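Long-range contacts in PcaV transcriptional regulator (PDB 4G9Y), which probably acts as a ligand-responsive, DNA-binding transcription factor of the MarR family, with a winged helix-turn-helix fold, and binds 3,4-dihydroxybenzoate: residues 23-28 with 116-120; 41-45 with 105-110; 80-84 with 96-102. One frame throughout, in Å; residues are numbered along the deposited sequence.

Contact 1: residues 23-28 with 116-120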
loop_
_atom_site.group_PDB
_atom_site.type_symbol
_atom_site.label_atom_id
_atom_site.label_comp_id
_atom_site.label_asym_id
_atom_site.label_seq_id
_atom_site.Cartn_x
_atom_site.Cartn_y
_atom_site.Cartn_z
ATOM N N ALA A 23 6.551 0.401 -6.343
ATOM C CA ALA A 23 7.890 0.572 -6.886
ATOM C C ALA A 23 8.920 0.682 -5.762
ATOM O O ALA A 23 10.013 0.138 -5.864
ATOM C CB ALA A 23 7.937 1.805 -7.786
ATOM N N HIS A 24 8.577 1.372 -4.681
ATOM C CA HIS A 24 9.514 1.472 -3.560
ATOM C C HIS A 24 9.696 0.109 -2.876
ATOM O O HIS A 24 10.805 -0.276 -2.496
ATOM C CB HIS A 24 9.041 2.513 -2.544
ATOM C CG HIS A 24 10.062 2.817 -1.500
ATOM N ND1 HIS A 24 10.161 2.102 -0.329
ATOM C CD2 HIS A 24 11.065 3.726 -1.474
ATOM C CE1 HIS A 24 11.173 2.568 0.382
ATOM N NE2 HIS A 24 11.734 3.557 -0.288
ATOM N N TYR A 25 8.598 -0.625 -2.732
ATOM C CA TYR A 25 8.637 -1.966 -2.141
ATOM C C TYR A 25 9.496 -2.899 -2.991
ATOM O O TYR A 25 10.276 -3.697 -2.464
ATOM C CB TYR A 25 7.209 -2.519 -2.003
ATOM C CG TYR A 25 7.113 -3.925 -1.452
ATOM C CD1 TYR A 25 6.980 -5.019 -2.297
ATOM C CD2 TYR A 25 7.140 -4.155 -0.076
ATOM C CE1 TYR A 25 6.883 -6.308 -1.787
ATOM C CE2 TYR A 25 7.043 -5.429 0.439
ATOM C CZ TYR A 25 6.918 -6.504 -0.418
ATOM O OH TYR A 25 6.821 -7.774 0.098
ATOM N N LEU A 26 9.365 -2.786 -4.308
ATOM C CA LEU A 26 10.198 -3.571 -5.226
ATOM C C LEU A 26 11.685 -3.262 -5.036
ATOM O O LEU A 26 12.511 -4.170 -4.986
ATOM C CB LEU A 26 9.781 -3.329 -6.685
ATOM C CG LEU A 26 10.692 -3.927 -7.762
ATOM C CD1 LEU A 26 10.596 -5.441 -7.776
ATOM C CD2 LEU A 26 10.384 -3.347 -9.143
ATOM N N LEU A 27 12.031 -1.984 -4.912
ATOM C CA LEU A 27 13.439 -1.621 -4.748
ATOM C C LEU A 27 13.986 -2.043 -3.391
ATOM O O LEU A 27 15.158 -2.390 -3.271
ATOM C CB LEU A 27 13.655 -0.121 -4.948
ATOM C CG LEU A 27 13.817 0.387 -6.382
ATOM C CD1 LEU A 27 14.464 1.759 -6.341
ATOM C CD2 LEU A 27 14.650 -0.573 -7.232
ATOM N N TRP A 28 13.143 -2.012 -2.364
ATOM C CA TRP A 28 13.568 -2.527 -1.064
ATOM C C TRP A 28 13.985 -3.979 -1.204
ATOM O O TRP A 28 15.025 -4.402 -0.694
ATOM C CB TRP A 28 12.464 -2.418 -0.013
ATOM C CG TRP A 28 12.897 -2.971 1.362
ATOM C CD1 TRP A 28 12.945 -4.288 1.756
ATOM C CD2 TRP A 28 13.337 -2.201 2.489
ATOM N NE1 TRP A 28 13.387 -4.375 3.063
ATOM C CE2 TRP A 28 13.634 -3.108 3.530
ATOM C CE3 TRP A 28 13.489 -0.821 2.724
ATOM C CZ2 TRP A 28 14.087 -2.686 4.774
ATOM C CZ3 TRP A 28 13.942 -0.408 3.963
ATOM C CH2 TRP A 28 14.237 -1.336 4.972
ATOM N N MET A 116 19.598 2.881 -1.689
ATOM C CA MET A 116 18.363 2.532 -2.374
ATOM C C MET A 116 17.464 3.745 -2.565
ATOM O O MET A 116 16.916 3.957 -3.648
ATOM C CB MET A 116 17.613 1.426 -1.628
ATOM C CG MET A 116 16.320 1.018 -2.315
ATOM S SD MET A 116 14.922 2.005 -1.729
ATOM C CE MET A 116 14.786 1.468 -0.013
ATOM N N ASN A 117 17.302 4.540 -1.516
ATOM C CA ASN A 117 16.482 5.743 -1.617
ATOM C C ASN A 117 17.060 6.808 -2.552
ATOM O O ASN A 117 16.318 7.542 -3.190
ATOM C CB ASN A 117 16.200 6.329 -0.234
ATOM C CG ASN A 117 15.147 5.548 0.498
ATOM O OD1 ASN A 117 14.116 5.174 -0.083
ATOM N ND2 ASN A 117 15.404 5.253 1.760
ATOM N N GLN A 118 18.378 6.882 -2.637
ATOM C CA GLN A 118 19.020 7.768 -3.604
ATOM C C GLN A 118 18.737 7.287 -5.034
ATOM O O GLN A 118 18.422 8.080 -5.914
ATOM C CB GLN A 118 20.527 7.845 -3.327
ATOM C CG GLN A 118 21.374 8.093 -4.562
ATOM C CD GLN A 118 22.818 8.404 -4.221
ATOM O OE1 GLN A 118 23.215 8.363 -3.055
ATOM N NE2 GLN A 118 23.611 8.723 -5.238
ATOM N N VAL A 119 18.835 5.980 -5.262
ATOM C CA VAL A 119 18.474 5.409 -6.560
ATOM C C VAL A 119 16.978 5.588 -6.910
ATOM O O VAL A 119 16.623 5.888 -8.050
ATOM C CB VAL A 119 18.911 3.921 -6.642
ATOM C CG1 VAL A 119 18.302 3.222 -7.853
ATOM C CG2 VAL A 119 20.430 3.822 -6.664
ATOM N N PHE A 120 16.103 5.413 -5.928
ATOM C CA PHE A 120 14.666 5.649 -6.109
ATOM C C PHE A 120 14.328 7.056 -6.649
ATOM O O PHE A 120 13.462 7.216 -7.527
ATOM C CB PHE A 120 13.954 5.414 -4.765
ATOM C CG PHE A 120 12.450 5.471 -4.830
ATOM C CD1 PHE A 120 11.734 4.518 -5.534
ATOM C CD2 PHE A 120 11.754 6.450 -4.137
ATOM C CE1 PHE A 120 10.342 4.546 -5.561
ATOM C CE2 PHE A 120 10.351 6.498 -4.164
ATOM C CZ PHE A 120 9.644 5.539 -4.872
#

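Contact 2: residues 41-45 with 105-110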
loop_
_atom_site.group_PDB
_atom_site.type_symbol
_atom_site.label_atom_id
_atom_site.label_comp_id
_atom_site.label_asym_id
_atom_site.label_seq_id
_atom_site.Cartn_x
_atom_site.Cartn_y
_atom_site.Cartn_z
ATOM N N TYR A 41 13.213 -3.786 9.965
ATOM C CA TYR A 41 14.329 -2.857 10.078
ATOM C C TYR A 41 13.997 -1.690 11.014
ATOM O O TYR A 41 14.850 -1.236 11.782
ATOM C CB TYR A 41 14.774 -2.335 8.699
ATOM C CG TYR A 41 15.847 -1.298 8.838
ATOM C CD1 TYR A 41 17.184 -1.659 8.947
ATOM C CD2 TYR A 41 15.520 0.053 8.915
ATOM C CE1 TYR A 41 18.176 -0.687 9.107
ATOM C CE2 TYR A 41 16.494 1.016 9.088
ATOM C CZ TYR A 41 17.816 0.647 9.177
ATOM O OH TYR A 41 18.761 1.639 9.339
ATOM N N ALA A 42 12.768 -1.181 10.931
ATOM C CA ALA A 42 12.359 -0.089 11.810
ATOM C C ALA A 42 12.486 -0.470 13.286
ATOM O O ALA A 42 12.862 0.360 14.132
ATOM C CB ALA A 42 10.917 0.370 11.484
ATOM N N VAL A 43 12.195 -1.728 13.593
ATOM C CA VAL A 43 12.357 -2.222 14.966
ATOM C C VAL A 43 13.833 -2.262 15.381
ATOM O O VAL A 43 14.194 -1.810 16.469
ATOM C CB VAL A 43 11.678 -3.608 15.147
ATOM C CG1 VAL A 43 12.015 -4.212 16.503
ATOM C CG2 VAL A 43 10.174 -3.459 14.991
ATOM N N LEU A 44 14.694 -2.811 14.527
ATOM C CA LEU A 44 16.129 -2.785 14.818
ATOM C C LEU A 44 16.582 -1.341 15.011
ATOM O O LEU A 44 17.346 -1.021 15.925
ATOM C CB LEU A 44 16.933 -3.408 13.674
ATOM C CG LEU A 44 16.646 -4.854 13.288
ATOM C CD1 LEU A 44 17.362 -5.180 11.971
ATOM C CD2 LEU A 44 17.083 -5.794 14.405
ATOM N N ASN A 45 16.117 -0.475 14.129
ATOM C CA ASN A 45 16.486 0.929 14.194
ATOM C C ASN A 45 16.069 1.606 15.495
ATOM O O ASN A 45 16.858 2.337 16.111
ATOM C CB ASN A 45 15.914 1.683 12.994
ATOM C CG ASN A 45 16.402 3.116 12.935
ATOM O OD1 ASN A 45 15.634 4.060 13.140
ATOM N ND2 ASN A 45 17.693 3.284 12.693
ATOM N N VAL A 105 23.648 -6.242 11.369
ATOM C CA VAL A 105 22.638 -6.247 10.319
ATOM C C VAL A 105 22.031 -4.845 10.162
ATOM O O VAL A 105 21.847 -4.351 9.044
ATOM C CB VAL A 105 21.542 -7.312 10.600
ATOM C CG1 VAL A 105 20.319 -7.101 9.709
ATOM C CG2 VAL A 105 22.113 -8.717 10.402
ATOM N N HIS A 106 21.742 -4.189 11.281
ATOM C CA HIS A 106 21.179 -2.843 11.210
ATOM C C HIS A 106 22.129 -1.890 10.491
ATOM O O HIS A 106 21.710 -1.092 9.649
ATOM C CB HIS A 106 20.829 -2.301 12.600
ATOM C CG HIS A 106 20.534 -0.831 12.610
ATOM N ND1 HIS A 106 21.497 0.119 12.883
ATOM C CD2 HIS A 106 19.390 -0.147 12.363
ATOM C CE1 HIS A 106 20.954 1.322 12.818
ATOM N NE2 HIS A 106 19.679 1.188 12.501
ATOM N N ARG A 107 23.411 -1.969 10.824
ATOM C CA ARG A 107 24.408 -1.137 10.163
ATOM C C ARG A 107 24.521 -1.406 8.659
ATOM O O ARG A 107 24.543 -0.467 7.865
ATOM C CB ARG A 107 25.787 -1.309 10.817
ATOM C CG ARG A 107 26.787 -0.228 10.414
ATOM C CD ARG A 107 28.213 -0.586 10.823
ATOM N NE ARG A 107 28.254 -1.390 12.045
ATOM C CZ ARG A 107 28.604 -2.677 12.087
ATOM N NH1 ARG A 107 28.605 -3.324 13.247
ATOM N NH2 ARG A 107 28.952 -3.318 10.970
ATOM N N ARG A 108 24.613 -2.676 8.265
ATOM C CA ARG A 108 24.743 -3.016 6.850
ATOM C C ARG A 108 23.499 -2.591 6.067
ATOM O O ARG A 108 23.610 -2.048 4.967
ATOM C CB ARG A 108 25.007 -4.518 6.645
ATOM C CG ARG A 108 26.277 -5.024 7.341
ATOM C CD ARG A 108 26.723 -6.387 6.811
ATOM N NE ARG A 108 25.654 -7.384 6.835
ATOM C CZ ARG A 108 25.590 -8.396 7.694
ATOM N NH1 ARG A 108 26.536 -8.557 8.609
ATOM N NH2 ARG A 108 24.581 -9.256 7.633
ATOM N N LEU A 109 22.320 -2.848 6.626
ATOM C CA LEU A 109 21.080 -2.491 5.936
ATOM C C LEU A 109 20.937 -0.976 5.798
ATOM O O LEU A 109 20.485 -0.499 4.769
ATOM C CB LEU A 109 19.859 -3.088 6.634
ATOM C CG LEU A 109 19.808 -4.622 6.548
ATOM C CD1 LEU A 109 18.592 -5.168 7.241
ATOM C CD2 LEU A 109 19.865 -5.119 5.110
ATOM N N GLY A 110 21.327 -0.232 6.833
ATOM C CA GLY A 110 21.283 1.222 6.792
ATOM C C GLY A 110 22.014 1.807 5.587
ATOM O O GLY A 110 21.511 2.706 4.898
#

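Contact 3: residues 80-84 with 96-102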
loop_
_atom_site.group_PDB
_atom_site.type_symbol
_atom_site.label_atom_id
_atom_site.label_comp_id
_atom_site.label_asym_id
_atom_site.label_seq_id
_atom_site.Cartn_x
_atom_site.Cartn_y
_atom_site.Cartn_z
ATOM N N GLY A 80 18.292 -14.464 15.629
ATOM C CA GLY A 80 19.404 -14.117 16.493
ATOM C C GLY A 80 19.767 -12.643 16.417
ATOM O O GLY A 80 20.926 -12.275 16.657
ATOM N N LEU A 81 18.785 -11.796 16.103
ATOM C CA LEU A 81 19.046 -10.367 15.943
ATOM C C LEU A 81 18.613 -9.545 17.141
ATOM O O LEU A 81 19.028 -8.394 17.290
ATOM C CB LEU A 81 18.361 -9.821 14.685
ATOM C CG LEU A 81 18.786 -10.542 13.408
ATOM C CD1 LEU A 81 18.130 -9.900 12.198
ATOM C CD2 LEU A 81 20.295 -10.559 13.257
ATOM N N LEU A 82 17.755 -10.114 17.982
ATOM C CA LEU A 82 17.373 -9.434 19.214
ATOM C C LEU A 82 17.077 -10.411 20.330
ATOM O O LEU A 82 16.756 -11.576 20.079
ATOM C CB LEU A 82 16.202 -8.451 18.995
ATOM C CG LEU A 82 14.754 -8.828 18.677
ATOM C CD1 LEU A 82 14.049 -9.567 19.806
ATOM C CD2 LEU A 82 13.972 -7.554 18.346
ATOM N N ASP A 83 17.201 -9.929 21.561
ATOM C CA ASP A 83 16.861 -10.704 22.747
ATOM C C ASP A 83 15.718 -10.030 23.497
ATOM O O ASP A 83 15.536 -8.816 23.423
ATOM C CB ASP A 83 18.065 -10.849 23.676
ATOM C CG ASP A 83 19.116 -11.822 23.130
ATOM O OD1 ASP A 83 18.740 -12.759 22.381
ATOM O OD2 ASP A 83 20.316 -11.647 23.437
ATOM N N LYS A 84 14.962 -10.831 24.228
ATOM C CA LYS A 84 13.767 -10.365 24.912
ATOM C C LYS A 84 13.880 -10.829 26.349
ATOM O O LYS A 84 14.130 -12.003 26.607
ATOM C CB LYS A 84 12.536 -10.967 24.231
ATOM C CG LYS A 84 11.185 -10.645 24.853
ATOM C CD LYS A 84 10.076 -11.030 23.871
ATOM C CE LYS A 84 8.684 -10.792 24.429
ATOM N NZ LYS A 84 7.637 -10.998 23.384
ATOM N N LEU A 96 13.465 -5.348 25.157
ATOM C CA LEU A 96 14.085 -5.841 23.934
ATOM C C LEU A 96 15.446 -5.205 23.766
ATOM O O LEU A 96 15.617 -4.014 24.019
ATOM C CB LEU A 96 13.227 -5.475 22.715
ATOM C CG LEU A 96 11.765 -5.905 22.770
ATOM C CD1 LEU A 96 11.032 -5.440 21.519
ATOM C CD2 LEU A 96 11.673 -7.426 22.936
ATOM N N ARG A 97 16.413 -5.988 23.312
ATOM C CA ARG A 97 17.746 -5.470 23.078
ATOM C C ARG A 97 18.344 -6.173 21.863
ATOM O O ARG A 97 18.150 -7.372 21.697
ATOM C CB ARG A 97 18.582 -5.744 24.321
ATOM C CG ARG A 97 19.940 -5.119 24.326
ATOM C CD ARG A 97 20.578 -5.315 25.691
ATOM N NE ARG A 97 19.753 -4.727 26.745
ATOM C CZ ARG A 97 19.896 -3.485 27.198
ATOM N NH1 ARG A 97 20.841 -2.692 26.701
ATOM N NH2 ARG A 97 19.096 -3.035 28.155
ATOM N N LEU A 98 19.055 -5.442 21.004
ATOM C CA LEU A 98 19.702 -6.077 19.850
ATOM C C LEU A 98 20.858 -6.960 20.298
ATOM O O LEU A 98 21.484 -6.689 21.313
ATOM C CB LEU A 98 20.231 -5.033 18.876
ATOM C CG LEU A 98 19.132 -4.166 18.262
ATOM C CD1 LEU A 98 19.697 -3.362 17.140
ATOM C CD2 LEU A 98 18.013 -5.061 17.765
ATOM N N THR A 99 21.129 -8.015 19.539
ATOM C CA THR A 99 22.315 -8.826 19.753
ATOM C C THR A 99 23.443 -8.169 18.977
ATOM O O THR A 99 23.198 -7.235 18.212
ATOM C CB THR A 99 22.107 -10.241 19.206
ATOM O OG1 THR A 99 21.852 -10.169 17.794
ATOM C CG2 THR A 99 20.923 -10.914 19.897
ATOM N N ASP A 100 24.673 -8.640 19.160
ATOM C CA ASP A 100 25.788 -8.163 18.325
ATOM C C ASP A 100 25.492 -8.291 16.825
ATOM O O ASP A 100 25.811 -7.396 16.040
ATOM C CB ASP A 100 27.089 -8.906 18.652
ATOM C CG ASP A 100 27.538 -8.703 20.094
ATOM O OD1 ASP A 100 26.980 -7.830 20.785
ATOM O OD2 ASP A 100 28.462 -9.414 20.537
ATOM N N GLU A 101 24.888 -9.401 16.416
ATOM C CA GLU A 101 24.561 -9.575 15.004
ATOM C C GLU A 101 23.418 -8.653 14.557
ATOM O O GLU A 101 23.411 -8.171 13.424
ATOM C CB GLU A 101 24.277 -11.055 14.686
ATOM C CG GLU A 101 23.935 -11.376 13.223
ATOM C CD GLU A 101 25.024 -10.997 12.213
ATOM O OE1 GLU A 101 26.135 -10.582 12.607
ATOM O OE2 GLU A 101 24.757 -11.125 10.999
ATOM N N GLY A 102 22.466 -8.383 15.450
ATOM C CA GLY A 102 21.387 -7.455 15.131
ATOM C C GLY A 102 21.939 -6.061 14.875
ATOM O O GLY A 102 21.479 -5.352 13.989
#

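Contact 1: residues 23-28 with 116-120
One hydrogen bond joins these two helical segments. His24 NE2 donates to Asn117 OD1 at 2.9 Å, with a nearly straight angle of 159°. The bond lies near the plane of the imidazole, so NE2 carries a proton in this model. The same ring makes an aromatic contact. Its edge points at the face of Phe120 in a T-shaped pair, with centroids 4.9 Å apart and planes at 90°. Met116 adds a sulfur-aromatic contact, its SD 4.3 Å from the centroid of the His24 ring in an oblique approach. The remaining contacts are apolar. Leu27 points toward the other helix, placing CB 3.9 Å from Met116 CG and CD1 4.0 Å from Phe120 CD1. Trp28 CE3 meets Met116 CE at 3.8 Å. The two segments run roughly antiparallel, at 139°, and their axes approach to 10.3 Å. The second subunit packs close by: its Gly14 lies on His24 and its Val139 on Phe120. His24 binds 3,4-dihydroxybenzoate in another structure of this protein; none is bound to this chain here. The contact thus includes one residue of that site, probably the effector pocket of this MarR-family regulator, beside the dimer interface.

Contact 2: residues 41-45 with 105-110
Val105 opens the second segment with a modest apolar contact. Its CG1 lies 4.2 Å from Leu44 CD1, and its side chain also touches Leu81 near the start of the wing. His106 comes next and gives up the largest area in the contact. His106 CA is 6.2 Å from Leu44 CA. His106 CB is 4.2 Å from Leu44 CB. The imidazole reaches past Leu44 to Asn45. Asn45 ND2 donates to His106 NE2 at 2.9 Å and 166°, close to the plane of the ring, so NE2 is the acceptor. The ring is also nearly parallel to that of Tyr41, with planes at 8°. The centroids are 5.1 Å apart and the rings are slid sideways, so they barely overlap. Leu109 follows one turn after Val105. It points toward the other helix, and its CB packs 3.8 Å from Tyr41 CD1. Its side chain also meets Val32, Ser33 and Thr36 of the loop between helices 13-31 and 38-49. At Gly110 the backbone itself meets the phenol: CA is 3.6 Å from Tyr41 OH. The axes of the two segments are 10.0 Å apart and cross at -118°. On helix 38-49, Val43 packs on helices 55-62 and 66-78. The arrangement is that of a MarR-type winged helix-turn-helix domain, packed against the long helix that leads to the dimerisation region.

Contact 3: residues 80-84 with 96-102
Four hydrogen bonds join the segments, three of them between backbone atoms. Asp83 and Arg97 form an antiparallel hydrogen-bonded pair. Asp83 N donates to Arg97 O at 2.7 Å, and Arg97 N donates to Asp83 O at 3.0 Å. Both carbonyls also receive a CA-H...O contact: Arg97 O from Leu82 CA and Asp83 O from Leu96 CA, each at 3.3 Å. Beyond the paired strands, Thr99 N donates to Leu81 O at 3.1 Å. That oxygen has a further CA-H...O contact with Gly102 CA at 3.3 Å. A side chain on Gly102 would clash with Leu81 O. Thr99 OG1 works twice. It donates to Gly80 O at 2.6 Å and accepts from Gly102 N at 3.0 Å, so the N-cap of helix 100-121 is tied to the turn after helix 66-78. Gly80 ends that helix in a Schellman motif, with positive phi. Farther out, Lys84 NZ is satisfied by Gln55, and Glu101 forms a salt bridge with Arg104.

Leu82 CB lies 4.0 Å from Leu98 CD2, and Lys84 CG lies 3.8 Å from Leu96 CD2. The side chains of Asp83 and Arg97 lie on one face of the sheet, those of Lys84 and Leu96 on the other. Strands 82-86 and 94-98 are the hairpin wing of the winged helix-turn-helix domain. Its leucines pack inward: Leu82 on helix 66-78, Leu98 on helix 38-49, and Leu96 on both and on helix 55-62.

From the N terminus, helix 13-31 supplies the first half of contact 1. Its loop closes only at 116-120, near the end of helix 100-121, and encloses both other contacts. Helix 38-49 then opens contact 2, which closes earlier on the same long helix, at 105-110. Contact 3 is the innermost and shortest loop, from 80-84 to 96-102 across the wing hairpin. The three are nested and none cross. All use helix 100-121, which meets the wing at its start and, near its end, packs on helix 13-31, where His24 of the ligand site lies. Contacts 1 and 2 touch through Trp28 and Tyr41, contacts 2 and 3 through Leu44 and Leu98. Contacts 1 and 3 do not meet.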